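Terminase, large subunit (Enterobacteria phage P22, PDB 4DKW) packages viral DNA into empty capsids as an ATP-driven motor and cuts the genome, this chain being its magnesium-dependent C-terminal nuclease domain. Local coordinates at residues E131-D134 and L135-G139; T176-G179 and Y180-R183; T146-P149 and F150-E153; A186-M189 and R190-R193. All coordinates share one frame; numbering follows the deposited sequence.

Interaction 1: E131-D134 and L135-G139; sequences ELRD and LMLEG
E138, extended beyond CG, brings its carboxylate oxygen OE2 to 4.1 Å from D134 CB, while its other oxygen, OE1, forms a salt bridge with R140. The D134 carboxylate keeps its distance: its OD2 stands 5.2 Å from E138 OE2, and two like charges thereby share the outer side of the helix without meeting, a pairing that the R140 bridge probably eases. The remaining flat ends are claimed elsewhere, E131 OE1 being hydrogen-bonded to Y180 OH of helix 171-181 and the guanidinium of R133 reaching the backbone oxygen of I7 through NH2.

Along the same helix, the aliphatic part of R133 does the touching. With its CG anti to the backbone N (chi1 -178°), the chain runs beside L137 in the same direction, and R133 CG meets L137 CD1 at 3.9 Å. On the buried side L132 CD2 approaches L135 CD1 at 4.3 Å, with Y180 packed against both leucines. The extended M136 chain passes close by the L132 carbonyl, its CG 3.2 Å from L132 O.

Four successive i to i+4 backbone bonds carry this last turn, from L135 N to E131 O through to E138 N to D134 O, the latter 2.9 Å long. G139 then takes a positive phi of 78°. Its N donates to M136 O at 3.2 Å, one of two bonds back into the last turn; together with the positive phi they make the Schellman motif that ends helix 125-137 of the RNase H-like nuclease fold, just before strand 141-144.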
ATOM      1  N   GLU A 131       8.151  11.198   2.537  1.00 21.83           N
ATOM      2  CA  GLU A 131       7.488  11.647   1.323  1.00 19.84           C
ATOM      3  C   GLU A 131       5.984  11.598   1.488  1.00 23.70           C
ATOM      4  O   GLU A 131       5.289  12.543   1.120  1.00 23.12           O
ATOM      5  CB  GLU A 131       7.938  10.820   0.123  1.00 21.65           C
ATOM      6  CG  GLU A 131       9.404  11.071  -0.241  1.00 26.51           C
ATOM      7  CD  GLU A 131       9.781  10.549  -1.630  1.00 30.77           C
ATOM      8  OE1 GLU A 131       8.882  10.107  -2.381  1.00 28.98           O
ATOM      9  OE2 GLU A 131      10.983  10.592  -1.971  1.00 38.56           O
ATOM     10  N   LEU A 132       5.485  10.512   2.078  1.00 23.74           N
ATOM     11  CA  LEU A 132       4.052  10.401   2.352  1.00 20.15           C
ATOM     12  C   LEU A 132       3.537  11.489   3.300  1.00 22.08           C
ATOM     13  O   LEU A 132       2.438  11.992   3.110  1.00 25.22           O
ATOM     14  CB  LEU A 132       3.698   9.013   2.884  1.00 19.75           C
ATOM     15  CG  LEU A 132       3.771   7.870   1.868  1.00 21.94           C
ATOM     16  CD1 LEU A 132       3.527   6.529   2.555  1.00 22.34           C
ATOM     17  CD2 LEU A 132       2.762   8.094   0.748  1.00 17.93           C
ATOM     18  N   ARG A 133       4.318  11.851   4.317  1.00 26.54           N
ATOM     19  CA  ARG A 133       3.889  12.891   5.250  1.00 19.99           C
ATOM     20  C   ARG A 133       3.815  14.249   4.566  1.00 23.83           C
ATOM     21  O   ARG A 133       2.903  15.031   4.836  1.00 25.29           O
ATOM     22  CB  ARG A 133       4.811  12.998   6.473  1.00 28.12           C
ATOM     23  CG  ARG A 133       4.315  14.068   7.473  1.00 29.22           C
ATOM     24  CD  ARG A 133       5.359  14.486   8.508  1.00 30.95           C
ATOM     25  NE  ARG A 133       5.691  13.410   9.437  1.00 31.79           N
ATOM     26  CZ  ARG A 133       6.804  12.688   9.358  1.00 39.19           C
ATOM     27  NH1 ARG A 133       7.688  12.941   8.388  1.00 26.25           N
ATOM     28  NH2 ARG A 133       7.033  11.720  10.245  1.00 38.09           N
ATOM     29  N   ASP A 134       4.786  14.534   3.698  1.00 18.11           N
ATOM     30  CA  ASP A 134       4.784  15.777   2.926  1.00 24.64           C
ATOM     31  C   ASP A 134       3.517  15.870   2.106  1.00 22.23           C
ATOM     32  O   ASP A 134       2.864  16.905   2.093  1.00 27.38           O
ATOM     33  CB  ASP A 134       5.991  15.865   1.985  1.00 24.19           C
ATOM     34  CG  ASP A 134       7.290  16.089   2.718  1.00 34.13           C
ATOM     35  OD1 ASP A 134       7.260  16.452   3.915  1.00 37.50           O
ATOM     36  OD2 ASP A 134       8.348  15.912   2.079  1.00 41.23           O
ATOM     37  N   LEU A 135       3.172  14.778   1.427  1.00 26.44           N
ATOM     38  CA  LEU A 135       1.973  14.729   0.587  1.00 16.81           C
ATOM     39  C   LEU A 135       0.728  14.978   1.420  1.00 21.37           C
ATOM     40  O   LEU A 135      -0.154  15.724   1.008  1.00 27.59           O
ATOM     41  CB  LEU A 135       1.861  13.398  -0.159  1.00 16.43           C
ATOM     42  CG  LEU A 135       2.960  13.076  -1.183  1.00 22.84           C
ATOM     43  CD1 LEU A 135       2.825  11.643  -1.697  1.00 19.10           C
ATOM     44  CD2 LEU A 135       2.886  14.058  -2.332  1.00 22.49           C
ATOM     45  N   MET A 136       0.659  14.353   2.591  1.00 21.75           N
ATOM     46  CA  MET A 136      -0.461  14.572   3.513  1.00 24.46           C
ATOM     47  C   MET A 136      -0.603  16.034   3.895  1.00 23.63           C
ATOM     48  O   MET A 136      -1.708  16.580   3.865  1.00 27.40           O
ATOM     49  CB  MET A 136      -0.301  13.736   4.786  1.00 22.81           C
ATOM     50  CG  MET A 136      -0.369  12.245   4.550  1.00 18.85           C
ATOM     51  SD  MET A 136      -0.004  11.373   6.061  1.00 26.23           S
ATOM     52  CE  MET A 136      -0.049   9.673   5.481  1.00 22.25           C
ATOM     53  N   LEU A 137       0.517  16.656   4.253  1.00 26.59           N
ATOM     54  CA  LEU A 137       0.542  18.042   4.714  1.00 25.47           C
ATOM     55  C   LEU A 137       0.173  19.018   3.596  1.00 25.28           C
ATOM     56  O   LEU A 137      -0.470  20.037   3.831  1.00 26.81           O
ATOM     57  CB  LEU A 137       1.928  18.369   5.288  1.00 23.12           C
ATOM     58  CG  LEU A 137       2.255  17.666   6.602  1.00 26.16           C
ATOM     59  CD1 LEU A 137       3.717  17.882   6.949  1.00 32.65           C
ATOM     60  CD2 LEU A 137       1.320  18.157   7.713  1.00 23.68           C
ATOM     61  N   GLU A 138       0.575  18.688   2.378  1.00 27.05           N
ATOM     62  CA  GLU A 138       0.296  19.536   1.216  1.00 27.84           C
ATOM     63  C   GLU A 138      -1.104  19.312   0.657  1.00 25.84           C
ATOM     64  O   GLU A 138      -1.502  19.955  -0.309  1.00 31.26           O
ATOM     65  CB  GLU A 138       1.337  19.285   0.118  1.00 22.45           C
ATOM     66  CG  GLU A 138       2.754  19.607   0.557  1.00 26.88           C
ATOM     67  CD  GLU A 138       3.787  19.340  -0.519  1.00 33.22           C
ATOM     68  OE1 GLU A 138       3.407  19.283  -1.706  1.00 36.37           O
ATOM     69  OE2 GLU A 138       4.989  19.216  -0.184  1.00 37.53           O
ATOM     70  N   GLY A 139      -1.847  18.387   1.253  1.00 24.40           N
ATOM     71  CA  GLY A 139      -3.185  18.069   0.779  1.00 21.26           C
ATOM     72  C   GLY A 139      -3.195  17.175  -0.464  1.00 25.33           C
ATOM     73  O   GLY A 139      -4.179  17.140  -1.218  1.00 24.28           O
TER

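Interaction 2: T176-G179 and Y180-R183; sequences TRYG and YMMR
M181 and R177, one turn apart, lie side by side and point the same way, and sulfur contacts are the first kind of interaction here. M181 SD sits 4.0 Å from R177 NH1 and, near the plane of the Y178 ring, 4.2 Å from Y178 CD1 at its edge. CG beside the backbone N (chi1 -69°) and an extended chi2 set the sulfur between these two neighbours. The guanidinium of R177 has its stronger partner in D174, a salt bridge through NH2.

Polar contacts of a second kind gather at Y180, whose carbonyl oxygen takes two donors from opposite faces of its plane. R183 N donates to Y180 O at 3.2 Å, and R183 NH1 reaches Y180 O at 2.9 Å with an N-H...O angle of 160°. The oxygen is in the guanidinium plane. R183 NH1 also rests over the rim of one face of the Y180 ring, 3.4 Å above its plane, and one nitrogen thus meets both the carbonyl and the ring.

Backbone bonds form the third kind. Y180 N, M181 N and M182 N bond to the oxygens of T176, R177 and Y178, and M182 then leaves helical geometry. Y178 lies about 4 Å, side chain to side chain, from the catalytic magnesium ligand D33, placing this final turn of helix 171-181 beside the metal site of an RNase H-like nuclease.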
ATOM      1  N   THR A 176       0.590   0.466   1.186  1.00 25.72           N
ATOM      2  CA  THR A 176       0.397   1.793   0.620  1.00 19.86           C
ATOM      3  C   THR A 176       1.725   2.379   0.178  1.00 21.06           C
ATOM      4  O   THR A 176       1.841   2.926  -0.912  1.00 25.18           O
ATOM      5  CB  THR A 176      -0.274   2.741   1.622  1.00 18.28           C
ATOM      6  OG1 THR A 176      -1.530   2.187   2.021  1.00 22.61           O
ATOM      7  CG2 THR A 176      -0.519   4.098   0.982  1.00 25.94           C
ATOM      8  N   ARG A 177       2.733   2.233   1.025  1.00 21.54           N
ATOM      9  CA  ARG A 177       4.062   2.739   0.744  1.00 18.55           C
ATOM     10  C   ARG A 177       4.656   2.041  -0.493  1.00 24.29           C
ATOM     11  O   ARG A 177       5.268   2.695  -1.351  1.00 22.49           O
ATOM     12  CB  ARG A 177       4.936   2.553   1.985  1.00 18.01           C
ATOM     13  CG  ARG A 177       6.074   3.532   2.114  1.00 24.76           C
ATOM     14  CD  ARG A 177       6.715   3.498   3.508  1.00 21.46           C
ATOM     15  NE  ARG A 177       6.667   2.165   4.112  1.00 25.83           N
ATOM     16  CZ  ARG A 177       7.441   1.145   3.754  1.00 22.41           C
ATOM     17  NH1 ARG A 177       8.336   1.293   2.786  1.00 17.93           N
ATOM     18  NH2 ARG A 177       7.310  -0.028   4.364  1.00 20.77           N
ATOM     19  N   TYR A 178       4.443   0.732  -0.611  1.00 21.52           N
ATOM     20  CA  TYR A 178       4.919  -0.020  -1.790  1.00 23.61           C
ATOM     21  C   TYR A 178       4.279   0.441  -3.100  1.00 25.78           C
ATOM     22  O   TYR A 178       4.956   0.532  -4.130  1.00 26.53           O
ATOM     23  CB  TYR A 178       4.703  -1.532  -1.638  1.00 17.44           C
ATOM     24  CG  TYR A 178       5.375  -2.121  -0.424  1.00 28.57           C
ATOM     25  CD1 TYR A 178       6.586  -1.617   0.036  1.00 25.24           C
ATOM     26  CD2 TYR A 178       4.792  -3.175   0.272  1.00 27.50           C
ATOM     27  CE1 TYR A 178       7.194  -2.150   1.154  1.00 26.33           C
ATOM     28  CE2 TYR A 178       5.395  -3.713   1.384  1.00 28.62           C
ATOM     29  CZ  TYR A 178       6.597  -3.200   1.819  1.00 28.95           C
ATOM     30  OH  TYR A 178       7.200  -3.740   2.928  1.00 32.21           O
ATOM     31  N   GLY A 179       2.976   0.710  -3.061  1.00 20.78           N
ATOM     32  CA  GLY A 179       2.263   1.191  -4.229  1.00 19.18           C
ATOM     33  C   GLY A 179       2.773   2.556  -4.641  1.00 23.32           C
ATOM     34  O   GLY A 179       2.971   2.831  -5.824  1.00 22.08           O
ATOM     35  N   TYR A 180       2.990   3.414  -3.651  1.00 22.17           N
ATOM     36  CA  TYR A 180       3.549   4.734  -3.886  1.00 19.18           C
ATOM     37  C   TYR A 180       4.961   4.661  -4.501  1.00 19.00           C
ATOM     38  O   TYR A 180       5.280   5.371  -5.460  1.00 19.38           O
ATOM     39  CB  TYR A 180       3.545   5.557  -2.588  1.00 20.08           C
ATOM     40  CG  TYR A 180       4.290   6.866  -2.720  1.00 24.73           C
ATOM     41  CD1 TYR A 180       3.731   7.930  -3.402  1.00 15.37           C
ATOM     42  CD2 TYR A 180       5.558   7.033  -2.167  1.00 25.66           C
ATOM     43  CE1 TYR A 180       4.413   9.118  -3.551  1.00 22.05           C
ATOM     44  CE2 TYR A 180       6.251   8.234  -2.299  1.00 15.77           C
ATOM     45  CZ  TYR A 180       5.667   9.265  -2.999  1.00 23.62           C
ATOM     46  OH  TYR A 180       6.314  10.463  -3.160  1.00 25.67           O
ATOM     47  N   MET A 181       5.806   3.800  -3.950  1.00 24.27           N
ATOM     48  CA  MET A 181       7.173   3.655  -4.442  1.00 22.34           C
ATOM     49  C   MET A 181       7.198   3.227  -5.898  1.00 27.05           C
ATOM     50  O   MET A 181       8.032   3.689  -6.686  1.00 26.33           O
ATOM     51  CB  MET A 181       7.928   2.632  -3.605  1.00 23.28           C
ATOM     52  CG  MET A 181       8.217   3.104  -2.191  1.00 26.03           C
ATOM     53  SD  MET A 181       8.776   1.758  -1.126  1.00 28.19           S
ATOM     54  CE  MET A 181      10.262   1.255  -1.967  1.00 16.73           C
ATOM     55  N   MET A 182       6.267   2.350  -6.251  1.00 25.90           N
ATOM     56  CA  MET A 182       6.218   1.770  -7.588  1.00 26.69           C
ATOM     57  C   MET A 182       5.234   2.473  -8.522  1.00 24.96           C
ATOM     58  O   MET A 182       4.838   1.905  -9.535  1.00 24.53           O
ATOM     59  CB  MET A 182       5.867   0.285  -7.497  1.00 25.70           C
ATOM     60  CG  MET A 182       6.938  -0.548  -6.838  1.00 27.14           C
ATOM     61  SD  MET A 182       8.408  -0.765  -7.870  1.00 27.67           S
ATOM     62  CE  MET A 182       8.020  -2.259  -8.774  1.00 28.49           C
ATOM     63  N   ARG A 183       4.863   3.706  -8.188  1.00 23.00           N
ATOM     64  CA  ARG A 183       3.856   4.446  -8.942  1.00 22.57           C
ATOM     65  C   ARG A 183       4.197   4.625 -10.421  1.00 26.89           C
ATOM     66  O   ARG A 183       3.307   4.886 -11.232  1.00 25.05           O
ATOM     67  CB  ARG A 183       3.559   5.794  -8.280  1.00 22.30           C
ATOM     68  CG  ARG A 183       4.709   6.778  -8.273  1.00 21.16           C
ATOM     69  CD  ARG A 183       4.363   7.966  -7.416  1.00 20.47           C
ATOM     70  NE  ARG A 183       5.414   8.983  -7.408  1.00 21.18           N
ATOM     71  CZ  ARG A 183       6.522   8.914  -6.673  1.00 24.31           C
ATOM     72  NH1 ARG A 183       6.743   7.866  -5.889  1.00 20.91           N
ATOM     73  NH2 ARG A 183       7.415   9.891  -6.724  1.00 23.94           N
TER

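Interaction 3: T146-P149 and F150-E153; sequences TCEP and FFEE
C147 O accepts F150 N at 3.0 Å from well above its carbonyl plane (40° out of it), after which E148 O takes E152 N at 3.0 Å and P149 O takes E153 N in a weak bond of 3.5 Å. P149, which has no N-H to offer, occupies the first turn of helix 148-156. For E148, CG anti to the backbone N (chi1 -176°) and a bend at chi2 bring the carboxylate close to both F151 and E152. E148 and E152 cross at about a right angle with carboxylate planes 82° apart, and E148 OE2 lies 4.5 Å from E152 OE2, a like-charge approach probably offset by the salt bridge of E148 OE2 to R155. The other oxygen, E148 OE1, sits 4.1 Å from F151 CD2.

In this RNase H-like domain the helix packs its aromatic side on the central sheet, F150 touching F141, V143 and L56. F150 turns an edge to its neighbour, F150 CD2 standing 3.9 Å above the F151 ring plane.

E153 CG passes 3.3 Å from P149 O. Beyond it OE2 accepts V172 N and a salt bridge from K61, and OE1 accepts L173 N, about 4 Å, side chain to side chain, from the magnesium ligand D171, a position consistent with a second-shell role.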
ATOM      1  N   THR A 146     -14.010   4.961   3.486  1.00 28.10           N
ATOM      2  CA  THR A 146     -14.399   3.561   3.546  1.00 31.83           C
ATOM      3  C   THR A 146     -13.196   2.625   3.750  1.00 37.96           C
ATOM      4  O   THR A 146     -13.352   1.407   3.795  1.00 44.07           O
ATOM      5  CB  THR A 146     -15.142   3.156   2.261  1.00 28.49           C
ATOM      6  OG1 THR A 146     -14.368   3.548   1.113  1.00 31.39           O
ATOM      7  CG2 THR A 146     -16.523   3.817   2.209  1.00 24.14           C
ATOM      8  N   CYS A 147     -12.001   3.201   3.873  1.00 36.83           N
ATOM      9  CA  CYS A 147     -10.776   2.417   4.061  1.00 29.88           C
ATOM     10  C   CYS A 147     -10.346   2.468   5.514  1.00 32.07           C
ATOM     11  O   CYS A 147      -9.214   2.844   5.811  1.00 34.84           O
ATOM     12  CB  CYS A 147      -9.636   2.943   3.182  1.00 23.39           C
ATOM     13  SG  CYS A 147      -9.944   2.798   1.435  1.00 27.45           S
ATOM     14  N   GLU A 148     -11.250   2.094   6.415  1.00 31.27           N
ATOM     15  CA  GLU A 148     -10.986   2.161   7.851  1.00 30.64           C
ATOM     16  C   GLU A 148      -9.713   1.453   8.369  1.00 31.84           C
ATOM     17  O   GLU A 148      -9.065   1.970   9.284  1.00 32.91           O
ATOM     18  CB  GLU A 148     -12.221   1.722   8.651  1.00 37.60           C
ATOM     19  CG  GLU A 148     -12.073   1.847  10.170  1.00 41.77           C
ATOM     20  CD  GLU A 148     -11.896   3.294  10.646  1.00 47.08           C
ATOM     21  OE1 GLU A 148     -12.237   4.238   9.896  1.00 44.88           O
ATOM     22  OE2 GLU A 148     -11.418   3.481  11.788  1.00 43.41           O
ATOM     23  N   PRO A 149      -9.346   0.276   7.808  1.00 30.87           N
ATOM     24  CA  PRO A 149      -8.095  -0.334   8.291  1.00 23.48           C
ATOM     25  C   PRO A 149      -6.853   0.548   8.120  1.00 26.30           C
ATOM     26  O   PRO A 149      -5.896   0.358   8.873  1.00 27.81           O
ATOM     27  CB  PRO A 149      -7.961  -1.603   7.436  1.00 24.62           C
ATOM     28  CG  PRO A 149      -9.354  -1.961   7.096  1.00 29.48           C
ATOM     29  CD  PRO A 149     -10.072  -0.638   6.903  1.00 28.47           C
ATOM     30  N   PHE A 150      -6.861   1.488   7.173  1.00 23.60           N
ATOM     31  CA  PHE A 150      -5.762   2.447   7.074  1.00 23.09           C
ATOM     32  C   PHE A 150      -5.708   3.334   8.308  1.00 25.79           C
ATOM     33  O   PHE A 150      -4.650   3.561   8.876  1.00 20.55           O
ATOM     34  CB  PHE A 150      -5.889   3.343   5.846  1.00 22.05           C
ATOM     35  CG  PHE A 150      -4.851   4.438   5.805  1.00 25.50           C
ATOM     36  CD1 PHE A 150      -3.621   4.217   5.206  1.00 20.19           C
ATOM     37  CD2 PHE A 150      -5.093   5.679   6.394  1.00 22.24           C
ATOM     38  CE1 PHE A 150      -2.651   5.218   5.173  1.00 23.00           C
ATOM     39  CE2 PHE A 150      -4.128   6.671   6.378  1.00 20.09           C
ATOM     40  CZ  PHE A 150      -2.908   6.444   5.762  1.00 19.12           C
ATOM     41  N   PHE A 151      -6.854   3.873   8.699  1.00 26.27           N
ATOM     42  CA  PHE A 151      -6.901   4.828   9.802  1.00 29.03           C
ATOM     43  C   PHE A 151      -6.582   4.175  11.147  1.00 27.27           C
ATOM     44  O   PHE A 151      -5.962   4.793  12.023  1.00 27.25           O
ATOM     45  CB  PHE A 151      -8.252   5.556   9.820  1.00 24.25           C
ATOM     46  CG  PHE A 151      -8.441   6.469   8.651  1.00 25.94           C
ATOM     47  CD1 PHE A 151      -7.683   7.635   8.545  1.00 27.57           C
ATOM     48  CD2 PHE A 151      -9.336   6.152   7.639  1.00 25.75           C
ATOM     49  CE1 PHE A 151      -7.832   8.478   7.460  1.00 28.67           C
ATOM     50  CE2 PHE A 151      -9.493   6.993   6.547  1.00 27.75           C
ATOM     51  CZ  PHE A 151      -8.744   8.159   6.462  1.00 26.61           C
ATOM     52  N   GLU A 152      -6.991   2.921  11.298  1.00 24.74           N
ATOM     53  CA  GLU A 152      -6.653   2.144  12.488  1.00 27.90           C
ATOM     54  C   GLU A 152      -5.149   2.055  12.700  1.00 27.12           C
ATOM     55  O   GLU A 152      -4.674   2.160  13.829  1.00 27.31           O
ATOM     56  CB  GLU A 152      -7.247   0.738  12.395  1.00 28.92           C
ATOM     57  CG  GLU A 152      -8.769   0.718  12.384  1.00 40.46           C
ATOM     58  CD  GLU A 152      -9.346  -0.687  12.254  1.00 56.55           C
ATOM     59  OE1 GLU A 152      -8.595  -1.615  11.869  1.00 52.62           O
ATOM     60  OE2 GLU A 152     -10.556  -0.860  12.533  1.00 63.46           O
ATOM     61  N   GLU A 153      -4.409   1.853  11.612  1.00 25.82           N
ATOM     62  CA  GLU A 153      -2.948   1.771  11.665  1.00 23.49           C
ATOM     63  C   GLU A 153      -2.297   3.151  11.788  1.00 22.63           C
ATOM     64  O   GLU A 153      -1.352   3.339  12.553  1.00 31.32           O
ATOM     65  CB  GLU A 153      -2.407   1.059  10.423  1.00 23.98           C
ATOM     66  CG  GLU A 153      -2.927  -0.367  10.219  1.00 27.56           C
ATOM     67  CD  GLU A 153      -2.153  -1.110   9.135  1.00 30.00           C
ATOM     68  OE1 GLU A 153      -1.283  -0.480   8.501  1.00 31.41           O
ATOM     69  OE2 GLU A 153      -2.405  -2.318   8.918  1.00 27.20           O
TER

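Interaction 4: A186-M189 and R190-R193; sequences ARMM and RDIR
I192 lies across the flat end of R187: I192 CA sits 3.3 Å above the R187 guanidinium plane, over its centre. Further back along the arginine, R187 CG packs on I192 CG1 at 3.6 Å. The R187 side chain starts toward the following turn and, with chi1 68° and a bend at chi3, lays its guanidinium face against I192, while NH1 is hydrogen-bonded to the backbone oxygen of K80.

R193 NH2 lies in the R187 guanidinium plane, the two planes standing 73° apart, but R193 is poorly ordered and its position doubtful. The methionines take separate partners, crossing them at a slant: M189 SD touches I192 CD1 at 3.6 Å, and M188 SD touches R190 CG at 3.7 Å. R190 itself turns an edge to D191, NE meeting OD1 in a long, weak salt bridge.

Strand 187-188 pairs antiparallel with strand 27-33, R187 bonding to V28, and the turn 189-193 folds back against it at the surface. This turn is loosely bonded: D191 N reaches M188 O at 2.9 Å, whereas I192 N divides itself between M189 O and, weakly, M188 O. With apolar contacts gathered round I192 and a weak R190-D191 bridge, cohesion here probably owes more to the isoleucine than to charge pairing.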
ATOM      1  N   ALA A 186       2.067   2.298 -12.310  1.00 25.17           N
ATOM      2  CA  ALA A 186       0.625   2.532 -12.306  1.00 25.37           C
ATOM      3  C   ALA A 186       0.117   2.710 -13.734  1.00 30.70           C
ATOM      4  O   ALA A 186       0.763   3.357 -14.560  1.00 33.04           O
ATOM      5  CB  ALA A 186       0.286   3.739 -11.452  1.00 24.26           C
ATOM      6  N   ARG A 187      -1.038   2.126 -14.029  1.00 27.87           N
ATOM      7  CA  ARG A 187      -1.585   2.181 -15.377  1.00 27.83           C
ATOM      8  C   ARG A 187      -2.790   3.127 -15.459  1.00 28.22           C
ATOM      9  O   ARG A 187      -3.589   3.214 -14.526  1.00 27.72           O
ATOM     10  CB  ARG A 187      -1.961   0.775 -15.850  1.00 35.26           C
ATOM     11  CG  ARG A 187      -3.135   0.157 -15.094  1.00 52.14           C
ATOM     12  CD  ARG A 187      -3.412  -1.282 -15.529  1.00 71.97           C
ATOM     13  NE  ARG A 187      -3.521  -1.435 -16.978  1.00 83.53           N
ATOM     14  CZ  ARG A 187      -4.015  -2.515 -17.581  1.00 87.50           C
ATOM     15  NH1 ARG A 187      -4.463  -3.537 -16.864  1.00 87.69           N
ATOM     16  NH2 ARG A 187      -4.073  -2.566 -18.904  1.00 89.58           N
ATOM     17  N   MET A 188      -2.912   3.851 -16.569  1.00 29.23           N
ATOM     18  CA  MET A 188      -4.022   4.784 -16.737  1.00 27.64           C
ATOM     19  C   MET A 188      -5.353   4.045 -16.764  1.00 30.84           C
ATOM     20  O   MET A 188      -5.492   3.039 -17.449  1.00 30.83           O
ATOM     21  CB  MET A 188      -3.858   5.603 -18.012  1.00 27.58           C
ATOM     22  CG  MET A 188      -4.866   6.719 -18.119  1.00 27.45           C
ATOM     23  SD  MET A 188      -4.619   7.703 -19.591  1.00 31.58           S
ATOM     24  CE  MET A 188      -3.908   9.188 -18.904  1.00 27.68           C
ATOM     25  N   MET A 189      -6.322   4.549 -16.004  1.00 30.30           N
ATOM     26  CA  MET A 189      -7.628   3.911 -15.862  1.00 31.12           C
ATOM     27  C   MET A 189      -8.274   3.537 -17.200  1.00 37.87           C
ATOM     28  O   MET A 189      -8.782   2.434 -17.350  1.00 44.48           O
ATOM     29  CB  MET A 189      -8.567   4.804 -15.049  1.00 30.99           C
ATOM     30  CG  MET A 189      -9.965   4.240 -14.848  1.00 35.63           C
ATOM     31  SD  MET A 189     -10.044   2.750 -13.853  1.00 54.06           S
ATOM     32  CE  MET A 189     -11.815   2.528 -13.743  1.00142.04           C
ATOM     33  N   ARG A 190      -8.244   4.439 -18.175  1.00 33.97           N
ATOM     34  CA  ARG A 190      -8.864   4.142 -19.465  1.00 40.64           C
ATOM     35  C   ARG A 190      -8.148   3.092 -20.307  1.00 42.63           C
ATOM     36  O   ARG A 190      -8.739   2.481 -21.200  1.00 51.30           O
ATOM     37  CB  ARG A 190      -9.109   5.409 -20.282  1.00 48.16           C
ATOM     38  CG  ARG A 190      -7.873   6.246 -20.525  1.00 51.43           C
ATOM     39  CD  ARG A 190      -8.023   7.049 -21.806  1.00 55.54           C
ATOM     40  NE  ARG A 190      -7.188   6.471 -22.857  1.00 58.97           N
ATOM     41  CZ  ARG A 190      -7.215   6.828 -24.140  1.00 53.27           C
ATOM     42  NH1 ARG A 190      -8.055   7.767 -24.565  1.00 50.08           N
ATOM     43  NH2 ARG A 190      -6.403   6.228 -25.001  1.00 47.65           N
ATOM     44  N   ASP A 191      -6.869   2.881 -20.041  1.00 44.62           N
ATOM     45  CA  ASP A 191      -6.098   1.854 -20.761  1.00 49.09           C
ATOM     46  C   ASP A 191      -6.241   0.483 -20.088  1.00 63.36           C
ATOM     47  O   ASP A 191      -5.945  -0.532 -20.708  1.00 68.64           O
ATOM     48  CB  ASP A 191      -4.616   2.235 -20.798  1.00 49.11           C
ATOM     49  CG  ASP A 191      -4.347   3.453 -21.660  1.00 53.06           C
ATOM     50  OD1 ASP A 191      -5.213   3.788 -22.514  1.00 51.14           O
ATOM     51  OD2 ASP A 191      -3.272   4.072 -21.486  1.00 52.65           O
ATOM     52  N   ILE A 192      -6.702   0.458 -18.833  1.00 73.21           N
ATOM     53  CA  ILE A 192      -6.881  -0.796 -18.111  1.00 79.94           C
ATOM     54  C   ILE A 192      -7.811  -1.679 -18.908  1.00 94.57           C
ATOM     55  O   ILE A 192      -7.370  -2.575 -19.610  1.00100.93           O
ATOM     56  CB  ILE A 192      -7.495  -0.599 -16.709  1.00 73.77           C
ATOM     57  CG1 ILE A 192      -6.621   0.312 -15.856  1.00 69.73           C
ATOM     58  CG2 ILE A 192      -7.656  -1.941 -16.024  1.00 75.12           C
ATOM     59  CD1 ILE A 192      -7.205   0.601 -14.491  1.00 69.46           C
ATOM     60  N   ARG A 193      -9.102  -1.388 -18.801  1.00 99.47           N
ATOM     61  CA  ARG A 193     -10.132  -1.958 -19.654  1.00110.75           C
ATOM     62  C   ARG A 193     -11.338  -1.096 -19.344  1.00124.19           C
ATOM     63  O   ARG A 193     -11.937  -1.218 -18.279  1.00128.55           O
ATOM     64  CB  ARG A 193     -10.384  -3.437 -19.317  1.00106.82           C
ATOM     65  CG  ARG A 193     -10.410  -4.379 -20.533  1.00102.81           C
ATOM     66  CD  ARG A 193      -9.007  -4.660 -21.103  1.00100.13           C
ATOM     67  NE  ARG A 193      -8.099  -5.255 -20.115  1.00 93.76           N
ATOM     68  CZ  ARG A 193      -6.775  -5.324 -20.249  1.00 77.60           C
ATOM     69  NH1 ARG A 193      -6.185  -4.827 -21.324  1.00 78.53           N
ATOM     70  NH2 ARG A 193      -6.032  -5.873 -19.298  1.00 65.77           N
TER

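Four local turns of one nuclease domain differ with their depth. Interaction 2 is buried near the chain centre, interactions 1 and 3 are partly buried, and interaction 4 lies at the surface. Interactions 1 and 2 belong to neighbouring helices, 125-137 and 171-181, which touch directly through leucine-tyrosine packing. Interactions 2 and 3 approach the magnesium site from different helices, with about 4 Å between their nearest atoms. Interactions 1 and 2 close helices with regular i to i+4 bonds, whereas the first turn in interaction 3 has a bent and a weak bond among its backbone bonds, with aromatics and carboxylates alongside. Interaction 4, after strand 187-188, is rich in arginine and methionine, weakly bonded and remote from the metals.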